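Local coordinates for protein fructosyl amine: oxygen oxidoreductase (Aspergillus fumigatus, PDB 3DJE) that oxidatively removes the sugar from fructosyl amino acids (Amadori products), using bound FAD and molecular oxygen, at residues S57-N62 with E68-L73; N79-D84 with R365-L370; K88-D93 with R161-A166. All coordinates share one frame; numbering follows the deposited sequence. Where two conformers were deposited one is given.

Contacts 1 and 2 share helix 64-83; contact 3 begins just after it in the chain, at strand 91-92. Contact 1 sets the early turns of the helix against the loop that leads into it, and contact 2 uses its last turn. Contact 1 closes along the chain before the others begin, whereas contact 3 falls between the two segments of contact 2. Centres lie about 9 Å apart for contacts 2 and 3, about 14 Å for 1 and 2, and about 23 Å for 1 and 3. Arg365 meets Asn70 and Tyr60; Leu370 meets Ala163. Only contact 2 touches both FAD and FSA, contact 1 brings Tyr60 to FSA, and contact 3 packs behind contact 2.

Contact 1 (S57-N62 with E68-L73); sequences SGQYSN and EVNEIL. With FSA (1-S-(carboxymethyl)-1-thio-beta-D-fructopyranose), chain D.
Gln59, in the loop between strand 53-55 and helix 64-83, lays its side-chain amide across Asn70 and Glu71 on one face of the helix. The helix runs regularly through 68-73, with Glu68 O and Val69 O accepting from the backbone N of Ile72 and Leu73. At Asn70 the touching atom is CB, 3.7 Å from Gln59 NE2; the two amide planes stand nearly perpendicular, 86° apart, and this is packing of an amide against a methylene. The amide of Asn70 itself is engaged elsewhere: ND2 donates to Glu66 O and Glu344 OE1, and OD1 accepts from Arg365 NH2, which satisfies a buried polar group and fixes its rotation. A water also bridges the segments, donating to Gly58 O at 2.9 Å and only weakly to Asn70 OD1 at 3.5 Å, and it lies in the plane of the Tyr60 ring, at its edge. One residue on, Glu71 offers CG to Gln59 OE1 at 3.4 Å, the side chains roughly perpendicular. Gln59 reaches both residues because its chain folds about its CB-CG bond (chi2 -70°), which brings the amide to the helix. Beyond CG, Glu71 is extended and carries its carboxylate to a salt bridge from OE2 to Arg114. The next residue of the loop, Tyr60, belongs to the ligand pocket, with OH 3.2 Å from FSA OAB of the carboxylate. In this FAD-dependent oxidase of the MSOX/MTOX family, the contact packs a loop on the helix that follows it, behind the substrate pocket, and the loop contributes Tyr60 to the site occupied by the fructosyl thioacetate analogue.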
loop_
_atom_site.group_PDB
_atom_site.type_symbol
_atom_site.label_atom_id
_atom_site.label_comp_id
_atom_site.label_asym_id
_atom_site.label_seq_id
_atom_site.Cartn_x
_atom_site.Cartn_y
_atom_site.Cartn_z
ATOM N N SER A 57 2.846 -2.652 13.628
ATOM C CA SER A 57 2.597 -4.096 13.730
ATOM C C SER A 57 1.116 -4.498 13.881
ATOM O O SER A 57 0.824 -5.626 14.289
ATOM C CB SER A 57 3.411 -4.670 14.895
ATOM O OG SER A 57 3.089 -3.993 16.096
ATOM N N GLY A 58 0.198 -3.605 13.519
ATOM C CA GLY A 58 -1.248 -3.872 13.617
ATOM C C GLY A 58 -1.732 -5.152 12.952
ATOM O O GLY A 58 -1.198 -5.563 11.918
ATOM N N GLN A 59 -2.734 -5.786 13.559
ATOM C CA GLN A 59 -3.331 -7.019 13.026
ATOM C C GLN A 59 -4.626 -6.740 12.281
ATOM O O GLN A 59 -5.236 -5.698 12.478
ATOM C CB GLN A 59 -3.591 -8.026 14.154
ATOM C CG GLN A 59 -2.303 -8.635 14.733
ATOM C CD GLN A 59 -1.595 -9.599 13.776
ATOM O OE1 GLN A 59 -0.387 -9.828 13.882
ATOM N NE2 GLN A 59 -2.337 -10.177 12.859
ATOM N N TYR A 60 -5.037 -7.676 11.426
ATOM C CA TYR A 60 -6.241 -7.486 10.607
ATOM C C TYR A 60 -7.246 -8.607 10.793
ATOM O O TYR A 60 -8.329 -8.591 10.211
ATOM C CB TYR A 60 -5.857 -7.287 9.129
ATOM C CG TYR A 60 -5.206 -5.946 8.944
ATOM C CD1 TYR A 60 -5.976 -4.817 8.670
ATOM C CD2 TYR A 60 -3.831 -5.782 9.132
ATOM C CE1 TYR A 60 -5.394 -3.567 8.537
ATOM C CE2 TYR A 60 -3.239 -4.525 9.004
ATOM C CZ TYR A 60 -4.025 -3.433 8.705
ATOM O OH TYR A 60 -3.457 -2.190 8.580
ATOM N N SER A 61 -6.872 -9.563 11.633
ATOM C CA SER A 61 -7.670 -10.739 11.927
ATOM C C SER A 61 -7.611 -11.022 13.418
ATOM O O SER A 61 -6.650 -10.642 14.081
ATOM C CB SER A 61 -7.089 -11.941 11.184
ATOM O OG SER A 61 -7.745 -13.142 11.541
ATOM N N ASN A 62 -8.634 -11.707 13.928
ATOM C CA ASN A 62 -8.614 -12.220 15.302
ATOM C C ASN A 62 -8.365 -13.731 15.328
ATOM O O ASN A 62 -8.398 -14.364 16.386
ATOM C CB ASN A 62 -9.896 -11.850 16.068
ATOM C CG ASN A 62 -11.157 -12.415 15.431
ATOM O OD1 ASN A 62 -11.107 -13.093 14.405
ATOM N ND2 ASN A 62 -12.302 -12.133 16.042
ATOM N N GLU A 68 -0.473 -15.321 13.796
ATOM C CA GLU A 68 0.882 -15.886 13.853
ATOM C C GLU A 68 1.670 -15.643 12.565
ATOM O O GLU A 68 2.819 -15.190 12.608
ATOM C CB GLU A 68 0.826 -17.374 14.214
ATOM C CG GLU A 68 0.272 -17.588 15.621
ATOM C CD GLU A 68 0.295 -19.034 16.099
ATOM O OE1 GLU A 68 0.554 -19.960 15.290
ATOM O OE2 GLU A 68 0.052 -19.235 17.316
ATOM N N VAL A 69 1.043 -15.915 11.422
ATOM C CA VAL A 69 1.707 -15.704 10.139
ATOM C C VAL A 69 1.989 -14.216 9.930
ATOM O O VAL A 69 3.089 -13.838 9.540
ATOM C CB VAL A 69 0.894 -16.293 8.967
ATOM C CG1 VAL A 69 1.439 -15.790 7.622
ATOM C CG2 VAL A 69 0.912 -17.828 9.030
ATOM N N ASN A 70 1.003 -13.367 10.207
ATOM C CA ASN A 70 1.198 -11.929 10.006
ATOM C C ASN A 70 2.280 -11.350 10.914
ATOM O O ASN A 70 3.019 -10.443 10.513
ATOM C CB ASN A 70 -0.131 -11.187 10.090
ATOM C CG ASN A 70 -0.890 -11.258 8.777
ATOM O OD1 ASN A 70 -0.660 -10.443 7.878
ATOM N ND2 ASN A 70 -1.748 -12.265 8.633
ATOM N N GLU A 71 2.410 -11.908 12.115
ATOM C CA GLU A 71 3.492 -11.512 13.029
ATOM C C GLU A 71 4.875 -11.838 12.466
ATOM O O GLU A 71 5.812 -11.028 12.594
ATOM C CB GLU A 71 3.313 -12.185 14.391
ATOM C CG GLU A 71 2.234 -11.531 15.241
ATOM C CD GLU A 71 2.040 -12.212 16.591
ATOM O OE1 GLU A 71 2.301 -13.434 16.713
ATOM O OE2 GLU A 71 1.611 -11.514 17.527
ATOM N N ILE A 72 4.999 -13.016 11.862
ATOM C CA ILE A 72 6.244 -13.463 11.248
ATOM C C ILE A 72 6.641 -12.494 10.132
ATOM O O ILE A 72 7.780 -12.029 10.087
ATOM C CB ILE A 72 6.126 -14.899 10.702
ATOM C CG1 ILE A 72 5.981 -15.884 11.864
ATOM C CG2 ILE A 72 7.340 -15.270 9.825
ATOM C CD1 ILE A 72 5.673 -17.320 11.426
ATOM N N LEU A 73 5.679 -12.162 9.273
ATOM C CA LEU A 73 5.973 -11.302 8.122
ATOM C C LEU A 73 6.242 -9.866 8.564
ATOM O O LEU A 73 7.107 -9.186 7.997
ATOM C CB LEU A 73 4.837 -11.354 7.092
ATOM C CG LEU A 73 4.576 -12.728 6.464
ATOM C CD1 LEU A 73 3.511 -12.617 5.376
ATOM C CD2 LEU A 73 5.857 -13.374 5.907
HETATM O OAB FSA D . -1.158 -0.575 7.110
HETATM C CAL FSA D . -1.286 0.468 7.786
HETATM O OAA FSA D . -0.836 0.565 8.956
HETATM C CAH FSA D . -2.022 1.670 7.227
HETATM S SAK FSA D . -2.753 1.344 5.655
HETATM C C1 FSA D . -3.521 2.932 5.492
HETATM C C2 FSA D . -4.688 2.879 4.495
HETATM O O2 FSA D . -4.986 4.205 4.029
HETATM C C3 FSA D . -5.942 2.281 5.143
HETATM O O3 FSA D . -6.420 3.145 6.184
HETATM C C4 FSA D . -7.038 1.988 4.113
HETATM O O4 FSA D . -8.105 1.257 4.740
HETATM C C5 FSA D . -6.509 1.160 2.938
HETATM O O5 FSA D . -6.215 -0.180 3.344
HETATM C C6 FSA D . -5.271 1.830 2.362
HETATM O O6 FSA D . -4.296 2.016 3.404
HETATM O O HOH W 1 -0.908 -7.723 10.019
#

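Contact 2 (N79-D84 with R365-L370). With FAD (flavin-adenine dinucleotide), chain C; FSA (1-S-(carboxymethyl)-1-thio-beta-D-fructopyranose), chain D.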
loop_
_atom_site.group_PDB
_atom_site.type_symbol
_atom_site.label_atom_id
_atom_site.label_comp_id
_atom_site.label_asym_id
_atom_site.label_seq_id
_atom_site.Cartn_x
_atom_site.Cartn_y
_atom_site.Cartn_z
ATOM N N ASN A 79 12.441 -5.624 11.019
ATOM C CA ASN A 79 13.870 -5.880 11.014
ATOM C C ASN A 79 14.538 -5.058 9.918
ATOM O O ASN A 79 15.543 -4.401 10.168
ATOM C CB ASN A 79 14.167 -7.363 10.809
ATOM C CG ASN A 79 13.899 -8.199 12.055
ATOM O OD1 ASN A 79 13.785 -7.677 13.165
ATOM N ND2 ASN A 79 13.796 -9.512 11.867
ATOM N N GLY A 80 13.947 -5.071 8.720
ATOM C CA GLY A 80 14.493 -4.334 7.585
ATOM C C GLY A 80 14.565 -2.845 7.869
ATOM O O GLY A 80 15.599 -2.224 7.661
ATOM N N TRP A 81 13.461 -2.262 8.337
ATOM C CA TRP A 81 13.434 -0.831 8.624
ATOM C C TRP A 81 14.412 -0.430 9.736
ATOM O O TRP A 81 14.945 0.673 9.723
ATOM C CB TRP A 81 12.032 -0.369 9.001
ATOM C CG TRP A 81 11.033 -0.459 7.864
ATOM C CD1 TRP A 81 9.960 -1.307 7.781
ATOM C CD2 TRP A 81 11.025 0.322 6.661
ATOM N NE1 TRP A 81 9.270 -1.092 6.601
ATOM C CE2 TRP A 81 9.902 -0.095 5.896
ATOM C CE3 TRP A 81 11.852 1.340 6.160
ATOM C CZ2 TRP A 81 9.600 0.471 4.641
ATOM C CZ3 TRP A 81 11.568 1.887 4.925
ATOM C CH2 TRP A 81 10.441 1.462 4.177
ATOM N N LYS A 82 14.623 -1.330 10.687
ATOM C CA LYS A 82 15.478 -1.034 11.854
ATOM C C LYS A 82 16.954 -1.353 11.644
ATOM O O LYS A 82 17.822 -0.671 12.209
ATOM C CB LYS A 82 14.977 -1.805 13.078
ATOM C CG LYS A 82 13.730 -1.195 13.695
ATOM C CD LYS A 82 12.971 -2.223 14.511
ATOM C CE LYS A 82 13.664 -2.534 15.824
ATOM N NZ LYS A 82 12.817 -3.433 16.648
ATOM N N ASN A 83 17.237 -2.378 10.836
ATOM C CA ASN A 83 18.576 -2.970 10.778
ATOM C C ASN A 83 19.241 -3.012 9.406
ATOM O O ASN A 83 20.461 -3.222 9.327
ATOM C CB ASN A 83 18.558 -4.379 11.379
ATOM C CG ASN A 83 18.128 -4.379 12.842
ATOM O OD1 ASN A 83 18.496 -3.491 13.605
ATOM N ND2 ASN A 83 17.358 -5.386 13.236
ATOM N N ASP A 84 18.470 -2.832 8.329
ATOM C CA ASP A 84 19.051 -2.870 6.979
ATOM C C ASP A 84 19.496 -1.453 6.634
ATOM O O ASP A 84 18.656 -0.558 6.554
ATOM C CB ASP A 84 18.002 -3.361 5.970
ATOM C CG ASP A 84 18.550 -3.522 4.552
ATOM O OD1 ASP A 84 19.593 -2.920 4.206
ATOM O OD2 ASP A 84 17.892 -4.252 3.777
ATOM N N ARG A 365 -2.355 -2.772 2.485
ATOM C CA ARG A 365 -1.529 -2.742 3.691
ATOM C C ARG A 365 -0.118 -3.249 3.409
ATOM O O ARG A 365 0.576 -3.668 4.318
ATOM C CB ARG A 365 -2.198 -3.550 4.806
ATOM C CG ARG A 365 -2.272 -5.047 4.544
ATOM C CD ARG A 365 -3.181 -5.716 5.561
ATOM N NE ARG A 365 -3.230 -7.168 5.401
ATOM C CZ ARG A 365 -2.390 -8.023 5.984
ATOM N NH1 ARG A 365 -1.416 -7.572 6.779
ATOM N NH2 ARG A 365 -2.522 -9.333 5.780
ATOM N N GLY A 366 0.314 -3.177 2.149
ATOM C CA GLY A 366 1.560 -3.820 1.768
ATOM C C GLY A 366 2.818 -2.967 1.770
ATOM O O GLY A 366 3.907 -3.508 1.546
ATOM N N PHE A 367 2.720 -1.651 1.984
ATOM C CA PHE A 367 3.938 -0.868 1.813
ATOM C C PHE A 367 5.004 -1.228 2.832
ATOM O O PHE A 367 6.200 -1.314 2.501
ATOM C CB PHE A 367 3.769 0.649 1.810
ATOM C CG PHE A 367 5.079 1.341 1.514
ATOM C CD1 PHE A 367 5.544 1.414 0.199
ATOM C CD2 PHE A 367 5.913 1.758 2.547
ATOM C CE1 PHE A 367 6.817 1.967 -0.093
ATOM C CE2 PHE A 367 7.176 2.320 2.268
ATOM C CZ PHE A 367 7.626 2.407 0.950
ATOM N N LYS A 368 4.561 -1.414 4.061
ATOM C CA LYS A 368 5.500 -1.620 5.161
ATOM C C LYS A 368 6.401 -2.834 4.940
ATOM O O LYS A 368 7.440 -2.935 5.589
ATOM C CB LYS A 368 4.771 -1.706 6.501
ATOM C CG LYS A 368 3.860 -2.896 6.642
ATOM C CD LYS A 368 3.031 -2.813 7.944
ATOM C CE LYS A 368 1.882 -1.812 7.877
ATOM N NZ LYS A 368 0.825 -2.189 6.874
ATOM N N TYR A 369 6.007 -3.743 4.037
ATOM C CA TYR A 369 6.817 -4.939 3.716
ATOM C C TYR A 369 7.874 -4.722 2.633
ATOM O O TYR A 369 8.563 -5.672 2.215
ATOM C CB TYR A 369 5.897 -6.118 3.348
ATOM C CG TYR A 369 4.863 -6.371 4.414
ATOM C CD1 TYR A 369 5.124 -7.238 5.477
ATOM C CD2 TYR A 369 3.633 -5.716 4.379
ATOM C CE1 TYR A 369 4.182 -7.453 6.471
ATOM C CE2 TYR A 369 2.693 -5.927 5.360
ATOM C CZ TYR A 369 2.962 -6.780 6.399
ATOM O OH TYR A 369 1.996 -6.956 7.368
ATOM N N LEU A 370 8.041 -3.479 2.193
ATOM C CA LEU A 370 9.059 -3.182 1.184
ATOM C C LEU A 370 10.433 -3.818 1.477
ATOM O O LEU A 370 11.053 -4.390 0.573
ATOM C CB LEU A 370 9.208 -1.669 0.982
ATOM C CG LEU A 370 10.321 -1.231 0.013
ATOM C CD1 LEU A 370 10.107 -1.757 -1.409
ATOM C CD2 LEU A 370 10.512 0.289 -0.008
HETATM P PA FAD C . 2.226 -0.827 -6.593
HETATM O O1A FAD C . 3.296 -0.315 -5.729
HETATM O O2A FAD C . 1.047 0.051 -6.868
HETATM O O5B FAD C . 2.962 -1.251 -7.928
HETATM C C5B FAD C . 2.263 -1.696 -9.094
HETATM C C4B FAD C . 3.178 -1.410 -10.292
HETATM O O4B FAD C . 2.525 -2.084 -11.384
HETATM C C3B FAD C . 3.127 0.105 -10.594
HETATM O O3B FAD C . 4.436 0.693 -10.520
HETATM C C2B FAD C . 2.567 0.124 -12.025
HETATM O O2B FAD C . 3.195 1.150 -12.856
HETATM C C1B FAD C . 2.854 -1.326 -12.507
HETATM N N9A FAD C . 2.047 -1.570 -13.742
HETATM C C8A FAD C . 0.778 -1.193 -14.006
HETATM N N7A FAD C . 0.464 -1.568 -15.264
HETATM C C5A FAD C . 1.538 -2.178 -15.787
HETATM C C6A FAD C . 1.816 -2.752 -17.032
HETATM N N6A FAD C . 0.879 -2.746 -18.009
HETATM N N1A FAD C . 3.032 -3.296 -17.238
HETATM C C2A FAD C . 3.968 -3.297 -16.281
HETATM N N3A FAD C . 3.736 -2.752 -15.082
HETATM C C4A FAD C . 2.532 -2.191 -14.821
HETATM N N1 FAD C . 0.565 0.378 3.221
HETATM C C2 FAD C . 1.276 0.406 4.419
HETATM O O2 FAD C . 1.993 -0.535 4.765
HETATM N N3 FAD C . 1.163 1.526 5.243
HETATM C C4 FAD C . 0.353 2.606 4.908
HETATM O O4 FAD C . 0.281 3.584 5.662
HETATM C C4X FAD C . -0.372 2.556 3.707
HETATM N N5 FAD C . -1.205 3.613 3.348
HETATM C C5X FAD C . -1.778 3.631 2.079
HETATM C C6 FAD C . -2.431 4.786 1.660
HETATM C C7 FAD C . -2.974 4.857 0.383
HETATM C C7M FAD C . -3.704 6.148 -0.015
HETATM C C8 FAD C . -2.844 3.782 -0.495
HETATM C C8M FAD C . -3.382 3.895 -1.941
HETATM C C9 FAD C . -2.169 2.627 -0.073
HETATM C C9A FAD C . -1.621 2.550 1.214
HETATM N N10 FAD C . -0.950 1.399 1.670
HETATM C C10 FAD C . -0.255 1.442 2.878
HETATM C "C1'" FAD C . -0.960 0.162 0.877
HETATM C "C2'" FAD C . 0.311 0.075 0.032
HETATM O "O2'" FAD C . 0.608 1.366 -0.543
HETATM C "C3'" FAD C . 0.113 -0.966 -1.066
HETATM O "O3'" FAD C . -0.449 -2.162 -0.487
HETATM C "C4'" FAD C . 1.432 -1.354 -1.742
HETATM O "O4'" FAD C . 2.220 -0.208 -2.063
HETATM C "C5'" FAD C . 1.119 -2.125 -3.030
HETATM O "O5'" FAD C . 2.345 -2.547 -3.649
HETATM P P FAD C . 2.312 -3.309 -5.059
HETATM O O1P FAD C . 1.383 -4.474 -4.959
HETATM O O2P FAD C . 3.725 -3.507 -5.440
HETATM O O3P FAD C . 1.668 -2.250 -6.083
HETATM O OAB FSA D . -1.158 -0.575 7.110
HETATM C CAL FSA D . -1.286 0.468 7.786
HETATM O OAA FSA D . -0.836 0.565 8.956
HETATM C CAH FSA D . -2.022 1.670 7.227
HETATM S SAK FSA D . -2.753 1.344 5.655
HETATM C C1 FSA D . -3.521 2.932 5.492
HETATM C C2 FSA D . -4.688 2.879 4.495
HETATM O O2 FSA D . -4.986 4.205 4.029
HETATM C C3 FSA D . -5.942 2.281 5.143
HETATM O O3 FSA D . -6.420 3.145 6.184
HETATM C C4 FSA D . -7.038 1.988 4.113
HETATM O O4 FSA D . -8.105 1.257 4.740
HETATM C C5 FSA D . -6.509 1.160 2.938
HETATM O O5 FSA D . -6.215 -0.180 3.344
HETATM C C6 FSA D . -5.271 1.830 2.362
HETATM O O6 FSA D . -4.296 2.016 3.404
#
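The flavin pocket is backed here by Trp81, which binds the carbonyl of Lys368, while the amides of Gly366, Phe367 and Lys368 meet FAD. Trp81 NE1 donates to Lys368 O at 2.8 Å, fairly straight (158°), with the donor tilted 23° from the carbonyl plane. The benzo end of the indole packs beside it: Trp81 CZ2 lies 3.9 Å from Phe367 CE2, the two side chains set nearly square to each other, and 4.3 Å from Leu370 CB. On the cofactor, Gly366 N donates to O3' of the ribityl chain, whereas the next two amides meet the pyrimidine edge, Phe367 N bonding to FAD N1 at 3.2 Å and Lys368 N to FAD O2 at 2.8 Å; these two donors would probably help to stabilise negative charge on the N1-C2-O2 edge of a reduced flavin. Lys368, bent at both outer torsions, curls over that oxygen, so that NZ reaches FAD O2 at 2.9 Å, Arg365 O at 3.0 Å and FSA OAB at 2.6 Å. Three acceptors hold NZ where cofactor and ligand meet. The contact is buried: Trp81 also rests on Ile55 of strand 53-55 and Ala163 of helix 160-173, and Phe367 and Leu370 both touch Thr16 of helix 16-27.

Contact 3 (K88-D93 with R161-A166); sequences KPYYHD and RNALVA
A CH-pi packing of Tyr90 on helix 160-173 joins that helix to the edge of the three-stranded antiparallel sheet in which strand 91-92 pairs with 156-158. Tyr90 ends the short 3-10 turn before its strand, and its ring lies along the first turns of the helix. Ala163 CA sits over one face, 4.1 Å from the ring centroid and 24° off the ring normal, with Asn162 O over the same face, likewise displaced from the centre. Pro89 CB covers the opposite face 3.9 Å above the ring plane, over its centre, so the ring is sandwiched between its own neighbour and the helix. Asn162 CB approaches Tyr90 CE1 at 3.8 Å, and Ala163 CB lies 3.9 Å from Tyr90 CD2. The methyl of Ala166, one turn on, meets the hydroxyl end, its CB 3.4 Å from Tyr90 OH. Two small alanines allow the ring to lie close to the helix backbone. The Asn162 amide, its plane 63° from that of the ring, bonds Arg161, whose NH2 also salt-bridges Glu271: Asn162 OD1 accepts from Arg161 NE at 3.2 Å and, from the same face, from Arg161 NH2 at 2.8 Å.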
loop_
_atom_site.group_PDB
_atom_site.type_symbol
_atom_site.label_atom_id
_atom_site.label_comp_id
_atom_site.label_asym_id
_atom_site.label_seq_id
_atom_site.Cartn_x
_atom_site.Cartn_y
_atom_site.Cartn_z
ATOM N N LYS A 88 16.964 1.812 6.731
ATOM C CA LYS A 88 16.997 2.613 7.966
ATOM C C LYS A 88 16.832 4.136 7.757
ATOM O O LYS A 88 16.145 4.796 8.547
ATOM C CB LYS A 88 18.288 2.349 8.741
ATOM C CG LYS A 88 18.331 0.995 9.379
ATOM C CD LYS A 88 19.688 0.740 10.042
ATOM C CE LYS A 88 20.051 1.854 11.021
ATOM N NZ LYS A 88 19.067 2.007 12.137
ATOM N N PRO A 89 17.458 4.712 6.710
ATOM C CA PRO A 89 17.378 6.175 6.569
ATOM C C PRO A 89 15.962 6.736 6.433
ATOM O O PRO A 89 15.769 7.943 6.630
ATOM C CB PRO A 89 18.132 6.442 5.258
ATOM C CG PRO A 89 19.114 5.291 5.139
ATOM C CD PRO A 89 18.326 4.107 5.676
ATOM N N TYR A 90 15.011 5.873 6.067
ATOM C CA TYR A 90 13.668 6.319 5.646
ATOM C C TYR A 90 12.618 6.104 6.704
ATOM O O TYR A 90 11.496 6.580 6.541
ATOM C CB TYR A 90 13.258 5.649 4.322
ATOM C CG TYR A 90 14.359 5.821 3.322
ATOM C CD1 TYR A 90 14.728 7.083 2.897
ATOM C CD2 TYR A 90 15.122 4.726 2.892
ATOM C CE1 TYR A 90 15.809 7.273 2.032
ATOM C CE2 TYR A 90 16.198 4.902 2.015
ATOM C CZ TYR A 90 16.550 6.179 1.599
ATOM O OH TYR A 90 17.622 6.349 0.736
ATOM N N TYR A 91 12.983 5.419 7.790
ATOM C CA TYR A 91 12.042 5.109 8.864
ATOM C C TYR A 91 12.143 6.101 10.023
ATOM O O TYR A 91 13.240 6.352 10.541
ATOM C CB TYR A 91 12.231 3.680 9.382
ATOM C CG TYR A 91 11.356 3.374 10.581
ATOM C CD1 TYR A 91 9.960 3.458 10.504
ATOM C CD2 TYR A 91 11.926 3.061 11.809
ATOM C CE1 TYR A 91 9.162 3.193 11.622
ATOM C CE2 TYR A 91 11.135 2.783 12.924
ATOM C CZ TYR A 91 9.751 2.861 12.817
ATOM O OH TYR A 91 8.969 2.617 13.925
ATOM N N HIS A 92 10.989 6.633 10.438
ATOM C CA HIS A 92 10.906 7.643 11.492
ATOM C C HIS A 92 10.018 7.121 12.616
ATOM O O HIS A 92 8.807 7.009 12.462
ATOM C CB HIS A 92 10.302 8.925 10.935
ATOM C CG HIS A 92 11.118 9.543 9.846
ATOM N ND1 HIS A 92 11.907 10.656 10.044
ATOM C CD2 HIS A 92 11.262 9.203 8.543
ATOM C CE1 HIS A 92 12.505 10.972 8.906
ATOM N NE2 HIS A 92 12.130 10.107 7.982
ATOM N N ASP A 93 10.650 6.797 13.739
ATOM C CA ASP A 93 9.969 6.191 14.880
ATOM C C ASP A 93 9.322 7.290 15.720
ATOM O O ASP A 93 9.804 7.629 16.810
ATOM C CB ASP A 93 10.997 5.398 15.687
ATOM C CG ASP A 93 10.366 4.444 16.678
ATOM O OD1 ASP A 93 9.512 3.636 16.280
ATOM O OD2 ASP A 93 10.779 4.469 17.856
ATOM N N ARG A 161 8.318 7.023 -1.004
ATOM C CA ARG A 161 8.916 7.298 -2.303
ATOM C C ARG A 161 10.443 7.180 -2.257
ATOM O O ARG A 161 11.051 6.505 -3.107
ATOM C CB ARG A 161 8.494 8.663 -2.815
ATOM C CG ARG A 161 9.108 8.995 -4.166
ATOM C CD ARG A 161 9.097 10.502 -4.396
ATOM N NE ARG A 161 10.159 11.116 -3.602
ATOM C CZ ARG A 161 10.255 12.407 -3.285
ATOM N NH1 ARG A 161 9.340 13.302 -3.678
ATOM N NH2 ARG A 161 11.279 12.803 -2.563
ATOM N N ASN A 162 11.073 7.815 -1.270
ATOM C CA ASN A 162 12.532 7.748 -1.179
ATOM C C ASN A 162 13.054 6.321 -0.925
ATOM O O ASN A 162 14.109 5.940 -1.456
ATOM C CB ASN A 162 13.052 8.740 -0.134
ATOM C CG ASN A 162 12.907 10.192 -0.587
ATOM O OD1 ASN A 162 12.671 10.478 -1.768
ATOM N ND2 ASN A 162 13.056 11.117 0.356
ATOM N N ALA A 163 12.309 5.532 -0.144
ATOM C CA ALA A 163 12.698 4.131 0.112
ATOM C C ALA A 163 12.567 3.277 -1.162
ATOM O O ALA A 163 13.437 2.434 -1.476
ATOM C CB ALA A 163 11.842 3.534 1.231
ATOM N N LEU A 164 11.475 3.496 -1.887
ATOM C CA LEU A 164 11.223 2.788 -3.156
ATOM C C LEU A 164 12.341 3.071 -4.166
ATOM O O LEU A 164 12.892 2.152 -4.780
ATOM C CB LEU A 164 9.852 3.205 -3.715
ATOM C CG LEU A 164 9.405 2.597 -5.046
ATOM C CD1 LEU A 164 9.275 1.087 -4.933
ATOM C CD2 LEU A 164 8.054 3.236 -5.425
ATOM N N VAL A 165 12.679 4.350 -4.317
ATOM C CA VAL A 165 13.757 4.781 -5.213
ATOM C C VAL A 165 15.097 4.186 -4.754
ATOM O O VAL A 165 15.831 3.640 -5.566
ATOM C CB VAL A 165 13.815 6.324 -5.319
ATOM C CG1 VAL A 165 15.059 6.783 -6.060
ATOM C CG2 VAL A 165 12.568 6.851 -6.051
ATOM N N ALA A 166 15.383 4.236 -3.454
ATOM C CA ALA A 166 16.648 3.684 -2.944
ATOM C C ALA A 166 16.752 2.192 -3.277
ATOM O O ALA A 166 17.812 1.710 -3.682
ATOM C CB ALA A 166 16.779 3.918 -1.434
#